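Local coordinates for protein LpxE (Aquifex aeolicus, PDB 6EBU) that probably removes the 1-phosphate group of lipid A as a membrane-bound phosphatase of the PAP2 family, at residues S77-F82 and S104-D109; V94-P99 and A146-P151; I116-S121 and I131-A136. The protein carries 1 engineered substitution. All blocks are in the same frame, centred on the assembly; numbering follows the deposited sequence.

Interaction 1 (S77-F82 and S104-D109); sequences SLKTFF and SFPSGD. With BOG (octyl beta-D-glucopyranoside), chain F; BOG (octyl beta-D-glucopyranoside), chain E; SO4 (sulfate ion), chain B.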
loop_
_atom_site.group_PDB
_atom_site.type_symbol
_atom_site.label_atom_id
_atom_site.label_comp_id
_atom_site.label_asym_id
_atom_site.label_seq_id
_atom_site.Cartn_x
_atom_site.Cartn_y
_atom_site.Cartn_z
ATOM N N SER A 77 14.415 -1.840 0.445
ATOM C CA SER A 77 15.411 -2.869 0.158
ATOM C C SER A 77 14.973 -3.736 -1.016
ATOM O O SER A 77 15.741 -3.966 -1.956
ATOM C CB SER A 77 15.650 -3.730 1.400
ATOM O OG SER A 77 16.243 -2.977 2.443
ATOM N N LEU A 78 13.734 -4.230 -0.973
ATOM C CA LEU A 78 13.226 -5.033 -2.078
ATOM C C LEU A 78 13.088 -4.201 -3.346
ATOM O O LEU A 78 13.314 -4.706 -4.452
ATOM C CB LEU A 78 11.888 -5.662 -1.693
ATOM C CG LEU A 78 11.922 -6.560 -0.456
ATOM C CD1 LEU A 78 10.527 -6.730 0.117
ATOM C CD2 LEU A 78 12.537 -7.910 -0.788
ATOM N N LYS A 79 12.729 -2.922 -3.206
ATOM C CA LYS A 79 12.613 -2.053 -4.374
ATOM C C LYS A 79 13.956 -1.887 -5.072
ATOM O O LYS A 79 14.023 -1.838 -6.306
ATOM C CB LYS A 79 12.059 -0.688 -3.964
ATOM C CG LYS A 79 10.544 -0.599 -3.931
ATOM C CD LYS A 79 10.104 0.774 -3.447
ATOM C CE LYS A 79 8.594 0.931 -3.487
ATOM N NZ LYS A 79 8.070 1.023 -4.877
ATOM N N THR A 80 15.038 -1.799 -4.298
ATOM C CA THR A 80 16.355 -1.582 -4.885
ATOM C C THR A 80 16.938 -2.874 -5.447
ATOM O O THR A 80 17.522 -2.870 -6.537
ATOM C CB THR A 80 17.296 -0.975 -3.843
ATOM O OG1 THR A 80 16.686 0.191 -3.272
ATOM C CG2 THR A 80 18.617 -0.582 -4.482
ATOM N N PHE A 81 16.781 -3.987 -4.729
ATOM C CA PHE A 81 17.356 -5.249 -5.188
ATOM C C PHE A 81 16.645 -5.762 -6.436
ATOM O O PHE A 81 17.294 -6.157 -7.411
ATOM C CB PHE A 81 17.297 -6.289 -4.069
ATOM N N PHE A 82 15.310 -5.764 -6.426
ATOM C CA PHE A 82 14.568 -6.336 -7.544
ATOM C C PHE A 82 14.442 -5.370 -8.715
ATOM O O PHE A 82 14.498 -5.804 -9.872
ATOM C CB PHE A 82 13.182 -6.781 -7.081
ATOM C CG PHE A 82 13.181 -8.097 -6.354
ATOM C CD1 PHE A 82 13.150 -9.289 -7.058
ATOM C CD2 PHE A 82 13.216 -8.143 -4.970
ATOM C CE1 PHE A 82 13.151 -10.501 -6.396
ATOM C CE2 PHE A 82 13.218 -9.355 -4.303
ATOM C CZ PHE A 82 13.184 -10.534 -5.017
ATOM N N SER A 104 8.791 -1.269 -8.946
ATOM C CA SER A 104 7.406 -1.703 -8.806
ATOM C C SER A 104 7.210 -2.635 -7.616
ATOM O O SER A 104 6.167 -2.587 -6.955
ATOM C CB SER A 104 6.949 -2.387 -10.096
ATOM O OG SER A 104 5.561 -2.671 -10.068
ATOM N N PHE A 105 8.196 -3.485 -7.326
ATOM C CA PHE A 105 8.045 -4.510 -6.302
ATOM C C PHE A 105 8.785 -4.101 -5.040
ATOM O O PHE A 105 10.000 -3.854 -5.102
ATOM C CB PHE A 105 8.574 -5.847 -6.811
ATOM C CG PHE A 105 8.391 -6.983 -5.848
ATOM C CD1 PHE A 105 7.203 -7.695 -5.813
ATOM C CD2 PHE A 105 9.411 -7.347 -4.983
ATOM C CE1 PHE A 105 7.034 -8.746 -4.930
ATOM C CE2 PHE A 105 9.248 -8.398 -4.098
ATOM C CZ PHE A 105 8.058 -9.097 -4.071
ATOM N N PRO A 106 8.113 -4.002 -3.883
ATOM C CA PRO A 106 6.659 -4.097 -3.733
ATOM C C PRO A 106 6.013 -2.716 -3.630
ATOM O O PRO A 106 6.684 -1.719 -3.902
ATOM C CB PRO A 106 6.508 -4.875 -2.432
ATOM C CG PRO A 106 7.673 -4.398 -1.609
ATOM C CD PRO A 106 8.787 -4.020 -2.573
ATOM N N SER A 107 4.743 -2.653 -3.236
ATOM C CA SER A 107 4.028 -1.385 -3.124
ATOM C C SER A 107 4.249 -0.778 -1.743
ATOM O O SER A 107 3.804 -1.336 -0.734
ATOM C CB SER A 107 2.535 -1.576 -3.380
ATOM O OG SER A 107 1.823 -0.388 -3.073
ATOM N N GLY A 108 4.909 0.380 -1.705
ATOM C CA GLY A 108 5.164 1.039 -0.434
ATOM C C GLY A 108 3.921 1.664 0.173
ATOM O O GLY A 108 3.748 1.653 1.395
ATOM N N ASP A 109 3.045 2.224 -0.665
ATOM C CA ASP A 109 1.794 2.783 -0.160
ATOM C C ASP A 109 0.922 1.704 0.465
ATOM O O ASP A 109 0.305 1.922 1.514
ATOM C CB ASP A 109 1.031 3.481 -1.282
ATOM C CG ASP A 109 1.656 4.792 -1.681
ATOM O OD1 ASP A 109 2.688 5.170 -1.082
ATOM O OD2 ASP A 109 1.112 5.442 -2.595
HETATM O O1 BOG F . 5.613 7.200 -3.784
HETATM C "C1'" BOG F . 4.462 7.277 -2.945
HETATM C "C2'" BOG F . 3.655 8.546 -3.299
HETATM C "C3'" BOG F . 2.145 8.313 -2.984
HETATM C "C4'" BOG F . 1.278 8.710 -4.211
HETATM C "C5'" BOG F . 1.946 8.208 -5.511
HETATM C "C6'" BOG F . 1.305 8.906 -6.729
HETATM C "C7'" BOG F . 1.883 10.309 -6.895
HETATM C "C8'" BOG F . 3.361 10.212 -7.276
HETATM O O1 BOG E . 9.698 3.920 -5.042
HETATM C "C1'" BOG E . 9.608 5.097 -5.840
HETATM C "C2'" BOG E . 9.376 4.692 -7.310
HETATM C "C3'" BOG E . 9.935 5.803 -8.250
HETATM C "C4'" BOG E . 9.608 5.444 -9.724
HETATM C "C5'" BOG E . 10.283 6.469 -10.657
HETATM C "C6'" BOG E . 9.731 6.299 -12.086
HETATM C "C7'" BOG E . 10.422 7.290 -13.018
HETATM C "C8'" BOG E . 9.388 8.259 -13.594
HETATM S S SO4 B . 4.932 3.016 -4.202
HETATM O O1 SO4 B . 3.492 2.769 -4.198
HETATM O O2 SO4 B . 5.291 3.805 -5.374
HETATM O O3 SO4 B . 5.630 1.734 -4.242
HETATM O O4 SO4 B . 5.309 3.741 -2.991
HETATM O O HOH W 1 11.332 -3.284 -7.388
#

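Interaction 2 (V94-P99 and A146-P151); sequences VNLLFP and AGVHFP. With BOG (octyl beta-D-glucopyranoside), chain F; SO4 (sulfate ion), chain B.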
loop_
_atom_site.group_PDB
_atom_site.type_symbol
_atom_site.label_atom_id
_atom_site.label_comp_id
_atom_site.label_asym_id
_atom_site.label_seq_id
_atom_site.Cartn_x
_atom_site.Cartn_y
_atom_site.Cartn_z
ATOM N N VAL A 94 -1.619 0.891 -20.970
ATOM C CA VAL A 94 -1.886 0.946 -19.540
ATOM C C VAL A 94 -2.575 2.265 -19.220
ATOM O O VAL A 94 -2.114 3.337 -19.633
ATOM C CB VAL A 94 -0.587 0.791 -18.733
ATOM C CG1 VAL A 94 -0.769 1.320 -17.319
ATOM C CG2 VAL A 94 -0.153 -0.666 -18.711
ATOM N N ASN A 95 -3.686 2.187 -18.492
ATOM C CA ASN A 95 -4.385 3.379 -18.028
ATOM C C ASN A 95 -3.667 3.909 -16.793
ATOM O O ASN A 95 -3.722 3.299 -15.719
ATOM C CB ASN A 95 -5.847 3.055 -17.740
ATOM C CG ASN A 95 -6.590 2.587 -18.977
ATOM O OD1 ASN A 95 -6.859 3.372 -19.884
ATOM N ND2 ASN A 95 -6.928 1.303 -19.017
ATOM N N LEU A 96 -2.988 5.041 -16.948
ATOM C CA LEU A 96 -2.107 5.594 -15.929
ATOM C C LEU A 96 -2.734 6.832 -15.305
ATOM O O LEU A 96 -3.163 7.743 -16.021
ATOM C CB LEU A 96 -0.749 5.961 -16.531
ATOM C CG LEU A 96 0.444 5.050 -16.256
ATOM C CD1 LEU A 96 1.731 5.759 -16.648
ATOM C CD2 LEU A 96 0.479 4.640 -14.799
ATOM N N LEU A 97 -2.769 6.869 -13.975
ATOM C CA LEU A 97 -3.164 8.070 -13.251
ATOM C C LEU A 97 -1.977 8.859 -12.718
ATOM O O LEU A 97 -2.090 10.075 -12.534
ATOM C CB LEU A 97 -4.097 7.712 -12.090
ATOM C CG LEU A 97 -5.529 7.335 -12.471
ATOM C CD1 LEU A 97 -6.271 6.776 -11.273
ATOM C CD2 LEU A 97 -6.266 8.535 -13.045
ATOM N N PHE A 98 -0.845 8.200 -12.467
ATOM C CA PHE A 98 0.360 8.853 -11.982
ATOM C C PHE A 98 1.551 8.421 -12.825
ATOM O O PHE A 98 1.656 7.246 -13.195
ATOM C CB PHE A 98 0.627 8.517 -10.504
ATOM C CG PHE A 98 -0.595 8.581 -9.631
ATOM C CD1 PHE A 98 -1.298 9.765 -9.479
ATOM C CD2 PHE A 98 -1.037 7.455 -8.954
ATOM C CE1 PHE A 98 -2.422 9.824 -8.672
ATOM C CE2 PHE A 98 -2.161 7.508 -8.145
ATOM C CZ PHE A 98 -2.853 8.694 -8.005
ATOM N N PRO A 99 2.462 9.343 -13.148
ATOM C CA PRO A 99 3.625 9.010 -14.006
ATOM C C PRO A 99 4.734 8.295 -13.240
ATOM O O PRO A 99 5.795 8.849 -12.931
ATOM C CB PRO A 99 4.062 10.388 -14.525
ATOM C CG PRO A 99 3.013 11.377 -14.059
ATOM C CD PRO A 99 2.409 10.778 -12.841
ATOM N N ALA A 146 -4.595 2.837 -10.631
ATOM C CA ALA A 146 -3.792 3.915 -11.191
ATOM C C ALA A 146 -2.811 3.431 -12.251
ATOM O O ALA A 146 -2.209 4.263 -12.937
ATOM C CB ALA A 146 -3.032 4.635 -10.075
ATOM N N GLY A 147 -2.635 2.119 -12.398
ATOM C CA GLY A 147 -1.712 1.588 -13.379
ATOM C C GLY A 147 -0.253 1.647 -12.987
ATOM O O GLY A 147 0.613 1.490 -13.852
ATOM N N VAL A 148 0.051 1.860 -11.704
ATOM C CA VAL A 148 1.436 1.992 -11.262
ATOM C C VAL A 148 1.947 0.758 -10.534
ATOM O O VAL A 148 3.143 0.701 -10.205
ATOM C CB VAL A 148 1.618 3.236 -10.364
ATOM C CG1 VAL A 148 1.190 4.491 -11.110
ATOM C CG2 VAL A 148 0.838 3.081 -9.065
ATOM N N HIS A 149 1.096 -0.229 -10.272
ATOM C CA HIS A 149 1.521 -1.436 -9.580
ATOM C C HIS A 149 0.795 -2.640 -10.159
ATOM O O HIS A 149 -0.278 -2.521 -10.757
ATOM C CB HIS A 149 1.265 -1.349 -8.067
ATOM C CG HIS A 149 2.322 -0.601 -7.314
ATOM N ND1 HIS A 149 3.622 -1.048 -7.210
ATOM C CD2 HIS A 149 2.267 0.561 -6.620
ATOM C CE1 HIS A 149 4.323 -0.192 -6.488
ATOM N NE2 HIS A 149 3.526 0.794 -6.120
ATOM N N PHE A 150 1.414 -3.808 -9.981
ATOM C CA PHE A 150 0.843 -5.111 -10.275
ATOM C C PHE A 150 0.214 -5.699 -9.021
ATOM O O PHE A 150 0.575 -5.326 -7.901
ATOM C CB PHE A 150 1.922 -6.058 -10.794
ATOM C CG PHE A 150 2.516 -5.652 -12.110
ATOM C CD1 PHE A 150 1.850 -5.909 -13.296
ATOM C CD2 PHE A 150 3.754 -5.033 -12.163
ATOM C CE1 PHE A 150 2.404 -5.546 -14.512
ATOM C CE2 PHE A 150 4.312 -4.669 -13.374
ATOM C CZ PHE A 150 3.635 -4.927 -14.549
ATOM N N PRO A 151 -0.738 -6.621 -9.179
ATOM C CA PRO A 151 -1.299 -7.306 -8.002
ATOM C C PRO A 151 -0.258 -7.979 -7.125
ATOM O O PRO A 151 -0.462 -8.084 -5.909
ATOM C CB PRO A 151 -2.256 -8.327 -8.629
ATOM C CG PRO A 151 -2.696 -7.673 -9.893
ATOM C CD PRO A 151 -1.499 -6.918 -10.406
HETATM O O1 BOG F . 5.613 7.200 -3.784
HETATM C "C1'" BOG F . 4.462 7.277 -2.945
HETATM C "C2'" BOG F . 3.655 8.546 -3.299
HETATM C "C3'" BOG F . 2.145 8.313 -2.984
HETATM C "C4'" BOG F . 1.278 8.710 -4.211
HETATM C "C5'" BOG F . 1.946 8.208 -5.511
HETATM C "C6'" BOG F . 1.305 8.906 -6.729
HETATM C "C7'" BOG F . 1.883 10.309 -6.895
HETATM C "C8'" BOG F . 3.361 10.212 -7.276
HETATM S S SO4 B . 4.932 3.016 -4.202
HETATM O O1 SO4 B . 3.492 2.769 -4.198
HETATM O O2 SO4 B . 5.291 3.805 -5.374
HETATM O O3 SO4 B . 5.630 1.734 -4.242
HETATM O O4 SO4 B . 5.309 3.741 -2.991
#

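Interaction 3 (I116-S121 and I131-A136); sequences IATVLS and ILFLYA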
loop_
_atom_site.group_PDB
_atom_site.type_symbol
_atom_site.label_atom_id
_atom_site.label_comp_id
_atom_site.label_asym_id
_atom_site.label_seq_id
_atom_site.Cartn_x
_atom_site.Cartn_y
_atom_site.Cartn_z
ATOM N N ILE A 116 -0.373 0.736 9.069
ATOM C CA ILE A 116 -1.251 1.591 9.861
ATOM C C ILE A 116 -2.460 0.801 10.346
ATOM O O ILE A 116 -2.807 0.827 11.533
ATOM C CB ILE A 116 -1.671 2.823 9.038
ATOM C CG1 ILE A 116 -0.458 3.713 8.759
ATOM C CG2 ILE A 116 -2.778 3.594 9.745
ATOM C CD1 ILE A 116 -0.720 4.810 7.746
ATOM N N ALA A 117 -3.109 0.073 9.434
ATOM C CA ALA A 117 -4.324 -0.648 9.798
ATOM C C ALA A 117 -4.038 -1.760 10.801
ATOM O O ALA A 117 -4.854 -2.020 11.691
ATOM C CB ALA A 117 -4.998 -1.212 8.547
ATOM N N THR A 118 -2.891 -2.430 10.679
ATOM C CA THR A 118 -2.576 -3.524 11.595
ATOM C C THR A 118 -2.318 -3.006 13.007
ATOM O O THR A 118 -2.857 -3.541 13.983
ATOM C CB THR A 118 -1.370 -4.313 11.079
ATOM O OG1 THR A 118 -1.707 -4.952 9.841
ATOM C CG2 THR A 118 -0.940 -5.367 12.084
ATOM N N VAL A 119 -1.508 -1.952 13.134
ATOM C CA VAL A 119 -1.137 -1.454 14.457
ATOM C C VAL A 119 -2.314 -0.743 15.117
ATOM O O VAL A 119 -2.531 -0.867 16.328
ATOM C CB VAL A 119 0.095 -0.536 14.353
ATOM C CG1 VAL A 119 0.397 0.120 15.696
ATOM C CG2 VAL A 119 1.298 -1.322 13.853
ATOM N N LEU A 120 -3.097 0.006 14.340
ATOM C CA LEU A 120 -4.171 0.791 14.934
ATOM C C LEU A 120 -5.442 -0.016 15.176
ATOM O O LEU A 120 -6.277 0.409 15.978
ATOM C CB LEU A 120 -4.483 2.008 14.060
ATOM C CG LEU A 120 -3.350 3.032 13.920
ATOM C CD1 LEU A 120 -3.882 4.366 13.421
ATOM C CD2 LEU A 120 -2.603 3.207 15.239
ATOM N N SER A 121 -5.609 -1.163 14.513
ATOM C CA SER A 121 -6.761 -2.017 14.785
ATOM C C SER A 121 -6.605 -2.829 16.064
ATOM O O SER A 121 -7.607 -3.329 16.586
ATOM C CB SER A 121 -7.010 -2.980 13.620
ATOM O OG SER A 121 -7.287 -2.280 12.422
ATOM N N ILE A 131 -13.001 -0.209 9.312
ATOM C CA ILE A 131 -12.680 1.071 8.683
ATOM C C ILE A 131 -11.219 1.097 8.247
ATOM O O ILE A 131 -10.893 1.480 7.117
ATOM C CB ILE A 131 -13.003 2.230 9.643
ATOM C CG1 ILE A 131 -14.516 2.427 9.762
ATOM C CG2 ILE A 131 -12.314 3.514 9.198
ATOM C CD1 ILE A 131 -14.927 3.322 10.912
ATOM N N LEU A 132 -10.319 0.686 9.140
ATOM C CA LEU A 132 -8.892 0.754 8.843
ATOM C C LEU A 132 -8.499 -0.223 7.742
ATOM O O LEU A 132 -7.697 0.115 6.864
ATOM C CB LEU A 132 -8.089 0.483 10.111
ATOM C CG LEU A 132 -8.149 1.603 11.147
ATOM C CD1 LEU A 132 -7.555 1.139 12.463
ATOM C CD2 LEU A 132 -7.422 2.832 10.625
ATOM N N PHE A 133 -9.050 -1.436 7.766
ATOM C CA PHE A 133 -8.665 -2.426 6.770
ATOM C C PHE A 133 -9.382 -2.236 5.441
ATOM O O PHE A 133 -8.878 -2.703 4.414
ATOM C CB PHE A 133 -8.891 -3.835 7.316
ATOM C CG PHE A 133 -7.738 -4.341 8.130
ATOM C CD1 PHE A 133 -6.620 -4.875 7.509
ATOM C CD2 PHE A 133 -7.752 -4.247 9.509
ATOM C CE1 PHE A 133 -5.546 -5.326 8.250
ATOM C CE2 PHE A 133 -6.681 -4.697 10.257
ATOM C CZ PHE A 133 -5.576 -5.235 9.627
ATOM N N LEU A 134 -10.531 -1.557 5.428
ATOM C CA LEU A 134 -11.084 -1.105 4.155
ATOM C C LEU A 134 -10.215 -0.011 3.550
ATOM O O LEU A 134 -10.009 0.028 2.330
ATOM C CB LEU A 134 -12.516 -0.605 4.335
ATOM C CG LEU A 134 -13.166 -0.127 3.033
ATOM C CD1 LEU A 134 -13.527 -1.313 2.147
ATOM C CD2 LEU A 134 -14.381 0.746 3.305
ATOM N N TYR A 135 -9.700 0.889 4.390
ATOM C CA TYR A 135 -8.785 1.917 3.908
ATOM C C TYR A 135 -7.535 1.287 3.304
ATOM O O TYR A 135 -7.106 1.660 2.206
ATOM C CB TYR A 135 -8.428 2.867 5.054
ATOM C CG TYR A 135 -7.018 3.406 5.003
ATOM C CD1 TYR A 135 -6.688 4.455 4.160
ATOM C CD2 TYR A 135 -6.018 2.865 5.803
ATOM C CE1 TYR A 135 -5.399 4.952 4.110
ATOM C CE2 TYR A 135 -4.728 3.354 5.760
ATOM C CZ TYR A 135 -4.423 4.397 4.911
ATOM O OH TYR A 135 -3.137 4.886 4.864
ATOM N N ALA A 136 -6.950 0.311 4.003
ATOM C CA ALA A 136 -5.772 -0.374 3.479
ATOM C C ALA A 136 -6.081 -1.094 2.173
ATOM O O ALA A 136 -5.267 -1.084 1.243
ATOM C CB ALA A 136 -5.232 -1.360 4.516
#

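Interaction 1 (S77-F82 and S104-D109)
Lys79 reaches Pro106 with its chain extended through chi2 and chi3 and bent only at the last torsion (chi4 -71°), which brings NZ to Pro106 O, in the segment that carries the PSGH signature of the PAP2 fold; the last position of that signature holds Asp109 here, probably the engineered substitution. Lys79 and Arg86 belong to the preceding K-X6-RP signature. NZ makes a weak bond to Pro106 O at 3.2 Å and a short one to sulfate O3 at 2.6 Å, and also bonds Arg103 O. Gly108 N donates to the same O3 at 3.0 Å, nearly straight (172°), at the start of helix 108-121, where Ser107 is the N-cap. Two donors thus grip one sulfate oxygen, as expected of a phosphate-binding pocket, and Arg86, His149 and Arg143 complete the anion site.

On the side of Leu78 and Phe82 the contact is apolar. Leu78 CB meets CD of Pro106, which follows a cis peptide, at 3.6 Å. Phe105 turns its ring edge toward the face of Phe82 (planes 68° apart), with CE2 over the rim. One water spans the backbones, donating to Lys79 O at 3.2 Å and to Phe105 O at 2.7 Å.

Interaction 2 (V94-P99 and A146-P151)
Leu97 and Ala146 join two loops of the PAP2 fold through a single backbone hydrogen bond, Leu97 N to Ala146 O at 2.9 Å, with an angle of 163° at the hydrogen. The second loop begins where helix 126-145 ends: Gly147, with positive phi, closes that helix in a Schellman motif, and the chain then runs through His149 of the third phosphatase signature to helix 151-170.

Weaker CH...O contacts add to this bond. Ala146 O also takes a CA-H...O contact from Leu96 CA at 3.3 Å. Gly147 CA approaches Asn95 O at 3.5 Å, with 140° at the hydrogen, and that oxygen is also held by Asn23 from helix 13-24.

Apolar packing continues the seam beyond the backbone. Ala146 CB is shared between Leu97 CB and the CD2-CE2 side of the Phe98 ring, 3.6 Å from Phe98 CE2. Val148 holds CG1 anti to its carbonyl carbon (chi1 -58°), and this methyl meets Leu96 CD2 at 3.8 Å as well as the edge of Phe98, near the ring plane. The phenyl ring itself is layered: Leu97 CB stands over the centre of one face, while C6' of the octyl glucoside of chain F covers the opposite face near the rim, 3.5 Å from Phe98 CG.

Polar contact with the anion comes from the far end of the second loop. The rim of the His149 imidazole faces the sulfate in plane, and Asp153 makes a weak bond to its ND1, as in the histidine-aspartate pair of this family. His149 NE2 donates to sulfate O1 at 2.8 Å.

Interaction 3 (I116-S121 and I131-A136)
Ala117 sets its methyl squarely over the ring of Phe133, CB standing 4.0 Å from the centroid and only 2° off the ring normal, a CH-pi contact. It does so inside an antiparallel helical hairpin, made by helices 108-121 and 126-145 of the PAP2 bundle. The axes of segments 116-121 and 131-136 run at 174° to each other and approach to 8.7 Å, a close packing that suits the small Ala117 and Ala136 at the interface. The Ala117 methyl also touches the facing backbone, 3.4 Å from Leu132 O, and meets the Ala136 methyl.

Leu132 points at the first helix, and its CD1 branch touches both Leu120 CB (3.6 Å) and Ser121 OG. Tyr135 crosses Ile116 at about a right angle, its OH end near Ile116 CD1 at 3.8 Å; that hydroxyl is hydrogen-bonded to Leu40 O, which ties the hairpin to the loop between helices 28-37 and 46-56. Leu49 and Leu53 of helix 46-56 pack beside Ile116 and Leu120, and helix 151-170 lies against Thr118.

Ser121 OG, anti to its own carbonyl carbon (chi1 -61°), turns back along its helix and donates to Ala117 O at 2.6 Å. That carbonyl oxygen also accepts from Ser121 N, and the satisfied hydroxyl rests against the phenyl ring, 3.3 Å from Phe133 CE2.

Overall arrangement
Interactions 1 and 2 both contribute to the anion site, interaction 1 through Lys79 and Gly108 and interaction 2 through His149. Their centres are about 15 Å apart, yet they touch, with Ser104 O 3.0 Å from His149 ND1, and the shared sulfate probably marks the phosphate position of the substrate. Their segments alternate along the chain, and the octyl glucoside of chain F touches both. Interaction 3 lies across the centre of the chain, with centres about 21 Å from interaction 1 and about 23 Å from interaction 2, and touches neither. It is nested within the loop closed by interaction 2 and shares helix 108-121 with interaction 1.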